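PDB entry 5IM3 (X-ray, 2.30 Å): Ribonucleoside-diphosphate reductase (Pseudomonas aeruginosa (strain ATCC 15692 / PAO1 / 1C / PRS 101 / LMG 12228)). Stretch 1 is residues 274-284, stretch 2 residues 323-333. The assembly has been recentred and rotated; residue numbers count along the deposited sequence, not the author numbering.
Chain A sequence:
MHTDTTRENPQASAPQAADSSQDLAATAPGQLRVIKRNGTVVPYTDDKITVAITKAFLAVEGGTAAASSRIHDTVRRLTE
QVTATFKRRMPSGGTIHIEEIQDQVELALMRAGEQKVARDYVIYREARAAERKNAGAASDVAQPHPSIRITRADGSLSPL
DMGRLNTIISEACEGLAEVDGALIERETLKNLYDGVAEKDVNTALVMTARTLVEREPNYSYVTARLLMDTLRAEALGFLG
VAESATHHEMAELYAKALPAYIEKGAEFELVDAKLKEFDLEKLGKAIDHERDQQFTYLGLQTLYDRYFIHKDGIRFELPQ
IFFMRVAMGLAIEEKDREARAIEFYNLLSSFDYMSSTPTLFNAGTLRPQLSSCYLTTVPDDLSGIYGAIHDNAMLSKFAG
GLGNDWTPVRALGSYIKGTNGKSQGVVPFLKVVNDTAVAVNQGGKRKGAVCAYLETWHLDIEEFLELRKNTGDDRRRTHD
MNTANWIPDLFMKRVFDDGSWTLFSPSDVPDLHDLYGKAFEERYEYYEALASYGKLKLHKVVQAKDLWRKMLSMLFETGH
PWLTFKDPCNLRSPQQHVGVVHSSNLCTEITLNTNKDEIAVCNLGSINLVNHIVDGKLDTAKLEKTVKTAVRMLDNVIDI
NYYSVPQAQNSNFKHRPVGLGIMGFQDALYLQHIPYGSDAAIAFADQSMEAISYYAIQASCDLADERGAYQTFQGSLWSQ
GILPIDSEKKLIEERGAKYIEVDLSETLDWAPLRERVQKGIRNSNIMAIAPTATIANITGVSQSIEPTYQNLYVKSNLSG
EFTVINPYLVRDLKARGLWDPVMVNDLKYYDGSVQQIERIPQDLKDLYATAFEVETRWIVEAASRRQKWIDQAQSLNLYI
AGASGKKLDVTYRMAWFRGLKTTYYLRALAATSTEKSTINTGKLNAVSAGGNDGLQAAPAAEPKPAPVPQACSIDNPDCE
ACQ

Stretch 1 274-284: KLKEFDLEKLG
Stretch 2 323-333: FMRVAMGLAIE

The two stretches are joined by a contact of mostly apolar side chains, without a hydrogen bond between the stretches, in which Met328 of one helix is touched by Leu275, Phe278, Leu280 and Leu283; 469 Å² is buried, both sides summed. Stretch 1 runs as a 3-10 segment (274-277), passes through Phe278 (phi/psi -83/161) and Asp279 (-87/91), and enters a helix at Leu280. Asp279 (chi1 t) caps that helix, its OD1 accepting from Lys282 N at 3.0 Å. The helix of stretch 2, under way at Phe323 and with phi/psi near -62/-45 through Met328, lies at 131° to the helix that begins at Leu280 in N-to-C direction, the axes 12.3 Å apart at closest approach, a gap spanned by long side chains. The register pairs Leu275 with Met328 (CA to CA 6.8 Å) and Leu283 with Met324 (8.1 Å). Leu275, Phe278, Leu283, Met324 and Met328 are buried, which suits their apolar side chains.

Met328 (m, t, p) points toward stretch 1, and its flexible, unbranched chain reaches several partners: its CE lies 3.5 Å from Leu275 O, 3.6 Å from Phe278 CD1 and 3.7 Å from Leu280 CD2, while its SD sits 3.7 Å from Leu283 CD1. Phe278 (chi1 -78°, chi2 86°) lays one ring face against Met328 CB, 4.2 Å from the ring centroid, a CH-pi contact; Phe278 CZ approaches Met328 O to 3.4 Å. At the ring edge, Ile332 CG2 is 3.9 Å from Phe278 CE1, and the same methyl meets Leu275 CD2 at 3.5 Å, so the branched Ile332 (p, t; phi/psi -65/-9) touches both residues. The CA-to-CB bond of Leu275 (m, t) points sideways to stretch 2, but the end of the side chain comes nearer, placing CD2 4.2 Å from Gly329 N. One helical turn before Met328, Met324 (t, p, p) brings its CE to 3.7 Å from Leu283 O. Lys276 and Asp279 point away from stretch 2, and neither side chain comes within 7 Å of it.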

# COMPACT_ATOMS: atom_id res chain seq x y z
N LYS A 274 -3.63 -45.09 -51.08
CA LYS A 274 -5.02 -45.44 -51.37
C LYS A 274 -5.73 -44.37 -52.19
O LYS A 274 -6.70 -44.68 -52.89
CB LYS A 274 -5.79 -45.68 -50.06
CG LYS A 274 -5.46 -46.98 -49.37
CD LYS A 274 -6.49 -47.28 -48.28
CE LYS A 274 -6.07 -48.47 -47.43
NZ LYS A 274 -5.93 -49.72 -48.24
N LEU A 275 -5.27 -43.12 -52.11
CA LEU A 275 -5.92 -42.05 -52.88
C LEU A 275 -5.80 -42.27 -54.38
O LEU A 275 -6.55 -41.66 -55.14
CB LEU A 275 -5.34 -40.69 -52.49
CG LEU A 275 -5.55 -40.22 -51.04
CD1 LEU A 275 -5.37 -38.70 -50.93
CD2 LEU A 275 -6.91 -40.62 -50.50
N LYS A 276 -4.87 -43.12 -54.82
CA LYS A 276 -4.81 -43.48 -56.23
C LYS A 276 -6.00 -44.33 -56.66
O LYS A 276 -6.26 -44.46 -57.86
CB LYS A 276 -3.52 -44.24 -56.54
CG LYS A 276 -2.28 -43.38 -56.46
CD LYS A 276 -1.03 -44.21 -56.71
CE LYS A 276 0.21 -43.34 -56.70
NZ LYS A 276 1.46 -44.14 -56.83
N GLU A 277 -6.73 -44.92 -55.71
CA GLU A 277 -7.92 -45.70 -56.04
C GLU A 277 -9.11 -44.83 -56.41
O GLU A 277 -10.16 -45.36 -56.78
CB GLU A 277 -8.29 -46.61 -54.86
CG GLU A 277 -7.21 -47.62 -54.48
CD GLU A 277 -7.53 -48.38 -53.21
OE1 GLU A 277 -8.52 -48.02 -52.53
OE2 GLU A 277 -6.79 -49.33 -52.88
N PHE A 278 -8.98 -43.50 -56.31
CA PHE A 278 -10.04 -42.60 -56.73
C PHE A 278 -9.97 -42.37 -58.23
O PHE A 278 -8.95 -42.60 -58.88
CB PHE A 278 -9.92 -41.25 -56.01
CG PHE A 278 -10.43 -41.27 -54.59
CD1 PHE A 278 -9.61 -41.66 -53.55
CD2 PHE A 278 -11.72 -40.86 -54.31
CE1 PHE A 278 -10.07 -41.67 -52.25
CE2 PHE A 278 -12.19 -40.86 -53.00
CZ PHE A 278 -11.37 -41.26 -51.97
N ASP A 279 -11.09 -41.90 -58.79
CA ASP A 279 -11.15 -41.52 -60.20
C ASP A 279 -10.70 -40.07 -60.29
O ASP A 279 -11.50 -39.14 -60.19
CB ASP A 279 -12.55 -41.73 -60.75
CG ASP A 279 -12.60 -41.57 -62.26
OD1 ASP A 279 -11.98 -40.62 -62.78
OD2 ASP A 279 -13.27 -42.39 -62.92
N LEU A 280 -9.40 -39.87 -60.49
CA LEU A 280 -8.84 -38.53 -60.42
C LEU A 280 -9.32 -37.65 -61.57
O LEU A 280 -9.43 -36.43 -61.41
CB LEU A 280 -7.31 -38.60 -60.41
CG LEU A 280 -6.73 -39.45 -59.28
CD1 LEU A 280 -5.22 -39.58 -59.41
CD2 LEU A 280 -7.10 -38.88 -57.92
N GLU A 281 -9.63 -38.24 -62.73
CA GLU A 281 -10.17 -37.45 -63.83
C GLU A 281 -11.50 -36.82 -63.44
O GLU A 281 -11.74 -35.63 -63.67
CB GLU A 281 -10.32 -38.32 -65.08
CG GLU A 281 -10.56 -37.53 -66.37
CD GLU A 281 -12.01 -37.52 -66.80
OE1 GLU A 281 -12.89 -37.83 -65.97
OE2 GLU A 281 -12.28 -37.23 -67.98
N LYS A 282 -12.37 -37.62 -62.82
CA LYS A 282 -13.67 -37.11 -62.37
C LYS A 282 -13.50 -36.08 -61.25
O LYS A 282 -14.21 -35.07 -61.23
CB LYS A 282 -14.53 -38.28 -61.90
CG LYS A 282 -16.00 -37.96 -61.69
CD LYS A 282 -16.75 -39.18 -61.15
CE LYS A 282 -16.67 -40.38 -62.10
NZ LYS A 282 -17.29 -41.60 -61.54
N LEU A 283 -12.59 -36.33 -60.31
CA LEU A 283 -12.35 -35.36 -59.25
C LEU A 283 -11.66 -34.11 -59.79
O LEU A 283 -11.87 -33.01 -59.27
CB LEU A 283 -11.51 -35.98 -58.14
CG LEU A 283 -12.09 -37.20 -57.43
CD1 LEU A 283 -11.13 -37.67 -56.35
CD2 LEU A 283 -13.46 -36.89 -56.83
N GLY A 284 -10.82 -34.26 -60.82
CA GLY A 284 -10.16 -33.11 -61.40
C GLY A 284 -11.13 -32.13 -62.02
O GLY A 284 -10.85 -30.92 -62.07
N PHE A 323 -7.98 -28.92 -50.32
CA PHE A 323 -9.33 -29.27 -49.89
C PHE A 323 -9.77 -30.60 -50.48
O PHE A 323 -10.50 -31.35 -49.83
CB PHE A 323 -10.31 -28.16 -50.27
CG PHE A 323 -10.17 -26.91 -49.44
CD1 PHE A 323 -10.03 -26.99 -48.06
CD2 PHE A 323 -10.18 -25.66 -50.04
CE1 PHE A 323 -9.91 -25.84 -47.30
CE2 PHE A 323 -10.06 -24.51 -49.28
CZ PHE A 323 -9.92 -24.61 -47.90
N MET A 324 -9.34 -30.90 -51.71
CA MET A 324 -9.72 -32.16 -52.33
C MET A 324 -9.01 -33.33 -51.66
O MET A 324 -9.59 -34.42 -51.53
CB MET A 324 -9.40 -32.11 -53.83
CG MET A 324 -9.81 -33.36 -54.61
SD MET A 324 -11.58 -33.72 -54.53
CE MET A 324 -12.23 -32.44 -55.59
N ARG A 325 -7.76 -33.14 -51.22
CA ARG A 325 -7.07 -34.20 -50.49
C ARG A 325 -7.80 -34.54 -49.20
O ARG A 325 -7.97 -35.71 -48.86
CB ARG A 325 -5.62 -33.81 -50.18
CG ARG A 325 -5.09 -34.55 -48.94
CD ARG A 325 -3.61 -34.39 -48.73
NE ARG A 325 -3.24 -33.06 -48.25
CZ ARG A 325 -3.30 -32.66 -46.98
NH1 ARG A 325 -3.73 -33.47 -46.03
NH2 ARG A 325 -2.93 -31.43 -46.67
N VAL A 326 -8.19 -33.51 -48.45
CA VAL A 326 -8.87 -33.75 -47.18
C VAL A 326 -10.19 -34.47 -47.44
O VAL A 326 -10.54 -35.44 -46.75
CB VAL A 326 -9.09 -32.43 -46.42
CG1 VAL A 326 -9.76 -32.68 -45.08
CG2 VAL A 326 -7.77 -31.71 -46.23
N ALA A 327 -10.93 -34.02 -48.46
CA ALA A 327 -12.19 -34.66 -48.81
C ALA A 327 -11.96 -36.12 -49.19
O ALA A 327 -12.70 -37.00 -48.74
CB ALA A 327 -12.85 -33.90 -49.96
N MET A 328 -10.95 -36.38 -50.02
CA MET A 328 -10.64 -37.76 -50.41
C MET A 328 -10.27 -38.59 -49.19
O MET A 328 -10.77 -39.71 -49.00
CB MET A 328 -9.51 -37.77 -51.44
CG MET A 328 -9.90 -37.22 -52.82
SD MET A 328 -8.47 -36.87 -53.87
CE MET A 328 -7.95 -38.52 -54.33
N GLY A 329 -9.38 -38.06 -48.34
CA GLY A 329 -8.97 -38.80 -47.16
C GLY A 329 -10.14 -39.16 -46.26
O GLY A 329 -10.13 -40.22 -45.62
N LEU A 330 -11.15 -38.30 -46.19
CA LEU A 330 -12.34 -38.57 -45.40
C LEU A 330 -13.31 -39.52 -46.09
O LEU A 330 -14.26 -39.97 -45.44
CB LEU A 330 -13.05 -37.26 -45.06
CG LEU A 330 -12.30 -36.34 -44.09
CD1 LEU A 330 -13.05 -35.02 -43.93
CD2 LEU A 330 -12.11 -37.01 -42.74
N ALA A 331 -13.10 -39.83 -47.37
CA ALA A 331 -14.01 -40.68 -48.13
C ALA A 331 -13.36 -41.97 -48.63
O ALA A 331 -13.95 -42.66 -49.47
CB ALA A 331 -14.58 -39.90 -49.32
N ILE A 332 -12.18 -42.34 -48.12
CA ILE A 332 -11.50 -43.53 -48.62
C ILE A 332 -12.25 -44.82 -48.32
O ILE A 332 -11.85 -45.88 -48.81
CB ILE A 332 -10.07 -43.65 -48.04
CG1 ILE A 332 -10.10 -43.61 -46.51
CG2 ILE A 332 -9.17 -42.57 -48.58
CD1 ILE A 332 -8.78 -44.00 -45.87
N GLU A 333 -13.31 -44.77 -47.52
CA GLU A 333 -14.08 -45.97 -47.19
C GLU A 333 -15.56 -45.83 -47.52
O GLU A 333 -16.35 -46.71 -47.16
CB GLU A 333 -13.90 -46.32 -45.71
CG GLU A 333 -12.49 -46.74 -45.36
CD GLU A 333 -12.36 -47.26 -43.94
OE1 GLU A 333 -13.38 -47.71 -43.38
OE2 GLU A 333 -11.24 -47.22 -43.39